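Phosphatidylglycerol lysyltransferase C-terminal domain-containing protein (Bacteroides thetaiotaomicron, PDB 2HQY) is of unknown function but binds coenzyme A and is probably an acyl- or aminoacyltransferase related to phosphatidylglycerol lysyltransferases. Local coordinates at residues F51-F56 and K74-K79; L62-P67 and D85-N90. One frame throughout, in Å; residues are numbered along the deposited sequence. Where two conformers were deposited one is given.

Interaction 1 of 2, residues F51-F56 and K74-K79; sequences FLVFKF and KAVLRK
Strand 51-56 comes nearest to helix 74-79 at its first residue, where the CA atoms of F51 and V76 lie 7.6 Å apart, and no hydrogen bond joins the two backbones. The gap is bridged by three buried apolar side chains. F51 carries its CG anti to its own carbonyl carbon (chi1 -70°), which sends the ring out toward the helix, and chi2 of -96° turns one face to V76. CG1 of V76 sits over that face, displaced toward the rim, and lies 4.0 Å from the centroid of the F51 ring, a CH-pi contact. The rim concerned is the CD2-CE2 side: V76 CG1 is 3.8 Å from F51 CD2 and 3.9 Å from F51 CE2. The second branch, V76 CG2, reaches V53 CG1 at 4.2 Å and still touches the ring at F51 CD2. Beta-branching thus suits V76: one methyl rests over the flat ring while the other spans ring and valine. Replacing F51 with an alanine would probably leave V76 CG1 without the aromatic face beneath it and open a gap beside P67, which the ring also touches. I48 of strand 44-48 packs on V76 as well, extending the apolar layer. This is the usual alpha/beta layer packing, a helix laid on the hydrophobic face of neighbouring antiparallel strands 44-48, 51-58 and 61-69.

Interaction 2 of 2, residues L62-P67 and D85-N90; sequences LAYMMP and DKEKHN
L62 reaches across to E87 and H89 at the turn where helix 73-87 gives way to strand 92-96, inside a beta-alpha-beta unit whose two strands, 61-69 and 92-96, run parallel. The turn is a Schellman motif: K88 takes a positive phi of 66°, and its N bonds back to D85 O. The helix already points E87 at L62, and the reversal at K88 brings H89 round to the same side.

L62 holds CG anti to its backbone N (chi1 171°), and the extended chain delivers CD2 between the two partners. That methyl lies 3.7 Å from E87 CB and 3.9 Å from H89 CB, whereas L62 CB comes up obliquely to the imidazole. A leucine suits the place because one branch can fill the corner between both beta carbons. The side chain of E87 crosses that of L62 at about a right angle and then bends at chi2 (-71°), so its methylene groups serve the apolar contact while OE2 goes to K55. Y64 OH comes only to 4.3 Å of E87 CG, and its hydrogen bond is to D83.

H89 is the polar member of the contact. Its ring meets W57 edge-to-face, and NE2 is hydrogen-bonded to Q166 OE1 of the second subunit, which ties this turn to that subunit. Water bridges the two backbones as well: one molecule donates to both L62 O, at 2.9 Å, and N90 O, at 2.7 Å. The other imidazole nitrogen faces back to the strand: a second water, in the plane of the ring, lies 2.7 Å from H89 ND1 and accepts a hydrogen bond of 3.0 Å from L62 N, joining imidazole and backbone.

Overall arrangement
Interactions 1 and 2 lie toward opposite ends of helix 73-87, their centres about 9 Å apart, and each packs the helix against one of two adjacent antiparallel strands. The strands are joined directly: F56 N lies 2.9 Å from A63 O, a probable hydrogen bond. Side chains link the contacts too. K55 NZ, from the strand of interaction 1, makes a salt bridge of 2.7 Å with E87 OE2 of interaction 2 and has D83 as a second partner, and F51 CD1 packs 3.6 Å from P67 CB. Both contacts lie away from the coenzyme A pocket, which is built from residues such as W175, E190 and Y246.

Interaction 1 of 2, residues F51-F56 and K74-K79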
# COMPACT_ATOMS: atom_id res chain seq x y z
N PHE A 51 17.16 -10.65 15.38
CA PHE A 51 17.14 -9.30 14.80
C PHE A 51 15.79 -9.02 14.15
O PHE A 51 15.14 -9.94 13.63
CB PHE A 51 18.18 -9.16 13.70
CG PHE A 51 19.60 -9.16 14.17
CD1 PHE A 51 20.27 -7.96 14.38
CD2 PHE A 51 20.30 -10.37 14.31
CE1 PHE A 51 21.64 -7.93 14.75
CE2 PHE A 51 21.65 -10.38 14.67
CZ PHE A 51 22.32 -9.15 14.90
N LEU A 52 15.43 -7.74 14.11
CA LEU A 52 14.27 -7.27 13.37
C LEU A 52 14.79 -6.79 12.02
O LEU A 52 15.67 -5.92 11.97
CB LEU A 52 13.61 -6.11 14.13
CG LEU A 52 12.53 -5.32 13.38
CD1 LEU A 52 11.41 -6.23 12.92
CD2 LEU A 52 12.03 -4.18 14.28
N VAL A 53 14.25 -7.33 10.94
CA VAL A 53 14.69 -6.95 9.58
C VAL A 53 13.53 -6.49 8.69
O VAL A 53 12.44 -7.01 8.82
CB VAL A 53 15.48 -8.12 8.94
CG1 VAL A 53 16.78 -8.38 9.73
CG2 VAL A 53 14.64 -9.41 8.94
N PHE A 54 13.76 -5.50 7.83
CA PHE A 54 12.71 -4.94 6.96
C PHE A 54 13.16 -5.12 5.52
O PHE A 54 14.37 -5.12 5.24
CB PHE A 54 12.45 -3.47 7.25
CG PHE A 54 11.85 -3.21 8.61
CD1 PHE A 54 10.47 -3.33 8.81
CD2 PHE A 54 12.66 -2.87 9.69
CE1 PHE A 54 9.89 -3.09 10.09
CE2 PHE A 54 12.10 -2.63 10.97
CZ PHE A 54 10.72 -2.75 11.17
N LYS A 55 12.18 -5.31 4.62
CA LYS A 55 12.40 -5.51 3.18
C LYS A 55 11.42 -4.57 2.47
O LYS A 55 10.22 -4.55 2.83
CB LYS A 55 12.15 -6.97 2.83
CG LYS A 55 12.18 -7.36 1.35
CD LYS A 55 11.95 -8.87 1.27
CE LYS A 55 12.12 -9.45 -0.16
NZ LYS A 55 11.88 -10.95 -0.14
N PHE A 56 11.96 -3.77 1.54
CA PHE A 56 11.25 -2.69 0.80
C PHE A 56 11.51 -2.82 -0.69
O PHE A 56 12.61 -3.19 -1.10
CB PHE A 56 11.82 -1.27 1.10
CG PHE A 56 11.90 -0.92 2.53
CD1 PHE A 56 10.82 -0.27 3.17
CD2 PHE A 56 13.07 -1.16 3.23
CE1 PHE A 56 10.89 0.08 4.54
CE2 PHE A 56 13.16 -0.81 4.59
CZ PHE A 56 12.08 -0.21 5.26
N LYS A 74 26.79 -11.23 11.26
CA LYS A 74 27.25 -11.88 10.03
C LYS A 74 26.29 -12.98 9.57
O LYS A 74 26.03 -13.13 8.37
CB LYS A 74 28.67 -12.43 10.16
CG LYS A 74 29.31 -12.67 8.82
N ALA A 75 25.75 -13.74 10.52
CA ALA A 75 24.80 -14.80 10.20
C ALA A 75 23.53 -14.22 9.60
O ALA A 75 22.97 -14.77 8.65
CB ALA A 75 24.45 -15.62 11.43
N VAL A 76 23.06 -13.10 10.15
CA VAL A 76 21.79 -12.55 9.68
C VAL A 76 21.94 -11.92 8.29
O VAL A 76 21.06 -12.10 7.42
CB VAL A 76 21.14 -11.61 10.73
CG1 VAL A 76 21.87 -10.28 10.82
CG2 VAL A 76 19.66 -11.41 10.42
N LEU A 77 23.06 -11.24 8.08
CA LEU A 77 23.40 -10.71 6.76
C LEU A 77 23.50 -11.77 5.69
O LEU A 77 23.03 -11.57 4.58
CB LEU A 77 24.68 -9.87 6.80
CG LEU A 77 24.56 -8.56 7.58
CD1 LEU A 77 25.84 -7.76 7.41
CD2 LEU A 77 23.32 -7.74 7.19
N ARG A 78 24.10 -12.91 6.03
CA ARG A 78 24.11 -14.07 5.13
C ARG A 78 22.69 -14.48 4.70
O ARG A 78 22.45 -14.74 3.52
CB ARG A 78 24.87 -15.25 5.78
CG ARG A 78 24.93 -16.51 4.92
CD ARG A 78 25.99 -17.51 5.44
N LYS A 79 21.77 -14.55 5.66
CA LYS A 79 20.39 -14.89 5.36
C LYS A 79 19.72 -13.85 4.44
O LYS A 79 18.95 -14.21 3.52
CB LYS A 79 19.59 -15.11 6.65
CG LYS A 79 19.42 -16.58 6.99
CD LYS A 79 18.76 -16.78 8.35
CE LYS A 79 19.74 -17.43 9.32
NZ LYS A 79 19.04 -18.36 10.26

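Interaction 2 of 2, residues L62-P67 and D85-N90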
# COMPACT_ATOMS: atom_id res chain seq x y z
N LEU A 62 15.32 -3.26 -4.85
CA LEU A 62 15.04 -4.06 -3.65
C LEU A 62 15.99 -3.56 -2.58
O LEU A 62 17.20 -3.43 -2.85
CB LEU A 62 15.30 -5.55 -3.89
CG LEU A 62 15.24 -6.48 -2.65
CD1 LEU A 62 13.84 -6.53 -2.04
CD2 LEU A 62 15.71 -7.86 -3.02
N ALA A 63 15.49 -3.32 -1.37
CA ALA A 63 16.40 -2.90 -0.30
C ALA A 63 15.98 -3.46 1.04
O ALA A 63 14.80 -3.77 1.25
CB ALA A 63 16.47 -1.39 -0.22
N TYR A 64 16.96 -3.62 1.93
CA TYR A 64 16.73 -4.09 3.31
C TYR A 64 17.21 -2.99 4.24
O TYR A 64 18.03 -2.17 3.86
CB TYR A 64 17.51 -5.40 3.56
CG TYR A 64 17.09 -6.52 2.61
CD1 TYR A 64 16.14 -7.48 2.98
CD2 TYR A 64 17.63 -6.60 1.31
CE1 TYR A 64 15.75 -8.52 2.10
CE2 TYR A 64 17.25 -7.64 0.43
CZ TYR A 64 16.30 -8.57 0.84
OH TYR A 64 15.94 -9.57 -0.04
N MET A 65 16.67 -2.93 5.46
CA MET A 65 17.20 -2.00 6.44
C MET A 65 18.38 -2.68 7.16
O MET A 65 18.49 -3.90 7.14
CB MET A 65 16.07 -1.61 7.41
CG MET A 65 16.43 -0.55 8.47
SD MET A 65 16.39 1.16 7.83
CE MET A 65 14.64 1.39 7.60
N MET A 66 19.29 -1.90 7.74
CA MET A 66 20.28 -2.46 8.65
C MET A 66 19.50 -3.19 9.76
O MET A 66 18.59 -2.59 10.35
CB MET A 66 21.18 -1.34 9.21
CG MET A 66 22.32 -1.80 10.16
SD MET A 66 23.69 -2.77 9.43
CE MET A 66 24.78 -2.93 10.87
N PRO A 67 19.80 -4.48 10.01
CA PRO A 67 19.13 -5.24 11.07
C PRO A 67 19.17 -4.54 12.42
O PRO A 67 20.21 -3.99 12.81
CB PRO A 67 19.90 -6.55 11.11
CG PRO A 67 20.40 -6.71 9.67
CD PRO A 67 20.79 -5.32 9.29
N ASP A 85 19.38 -12.90 -3.35
CA ASP A 85 19.66 -13.87 -4.43
C ASP A 85 18.37 -14.48 -4.99
O ASP A 85 18.20 -14.55 -6.22
CB ASP A 85 20.58 -15.01 -3.95
CG ASP A 85 21.99 -14.54 -3.63
OD1 ASP A 85 22.37 -13.41 -4.01
OD2 ASP A 85 22.73 -15.33 -3.00
N LYS A 86 17.47 -14.92 -4.10
CA LYS A 86 16.18 -15.47 -4.51
C LYS A 86 15.33 -14.47 -5.30
O LYS A 86 14.59 -14.85 -6.21
CB LYS A 86 15.39 -15.98 -3.30
CG LYS A 86 15.60 -17.45 -3.00
CD LYS A 86 14.81 -17.90 -1.76
CE LYS A 86 15.59 -17.65 -0.48
NZ LYS A 86 15.16 -18.53 0.64
N GLU A 87 15.45 -13.19 -4.93
CA GLU A 87 14.74 -12.13 -5.63
C GLU A 87 15.43 -11.74 -6.94
O GLU A 87 14.86 -10.98 -7.72
CB GLU A 87 14.60 -10.91 -4.71
CG GLU A 87 13.78 -11.19 -3.45
CD GLU A 87 12.29 -11.40 -3.72
OE1 GLU A 87 11.84 -11.37 -4.89
OE2 GLU A 87 11.56 -11.59 -2.73
N LYS A 88 16.64 -12.28 -7.15
CA LYS A 88 17.47 -12.01 -8.35
C LYS A 88 17.92 -10.55 -8.39
O LYS A 88 17.97 -9.92 -9.45
CB LYS A 88 16.74 -12.45 -9.63
CG LYS A 88 16.51 -13.95 -9.66
CD LYS A 88 15.76 -14.42 -10.91
CE LYS A 88 15.46 -15.91 -10.82
NZ LYS A 88 16.73 -16.66 -10.60
N HIS A 89 18.22 -10.01 -7.21
CA HIS A 89 18.69 -8.64 -7.09
C HIS A 89 19.96 -8.64 -6.25
O HIS A 89 20.16 -9.53 -5.38
CB HIS A 89 17.62 -7.75 -6.43
CG HIS A 89 16.52 -7.34 -7.36
ND1 HIS A 89 16.39 -6.05 -7.84
CD2 HIS A 89 15.50 -8.05 -7.90
CE1 HIS A 89 15.34 -5.99 -8.64
NE2 HIS A 89 14.79 -7.19 -8.71
N ASN A 90 20.84 -7.68 -6.50
CA ASN A 90 21.97 -7.49 -5.61
C ASN A 90 21.44 -7.15 -4.22
O ASN A 90 20.30 -6.71 -4.07
CB ASN A 90 22.91 -6.39 -6.12
CG ASN A 90 24.24 -6.39 -5.39
OD1 ASN A 90 24.78 -7.44 -5.06
ND2 ASN A 90 24.78 -5.20 -5.13
O HOH W 1 18.79 -5.72 -2.04
O HOH W 2 17.60 -3.85 -6.77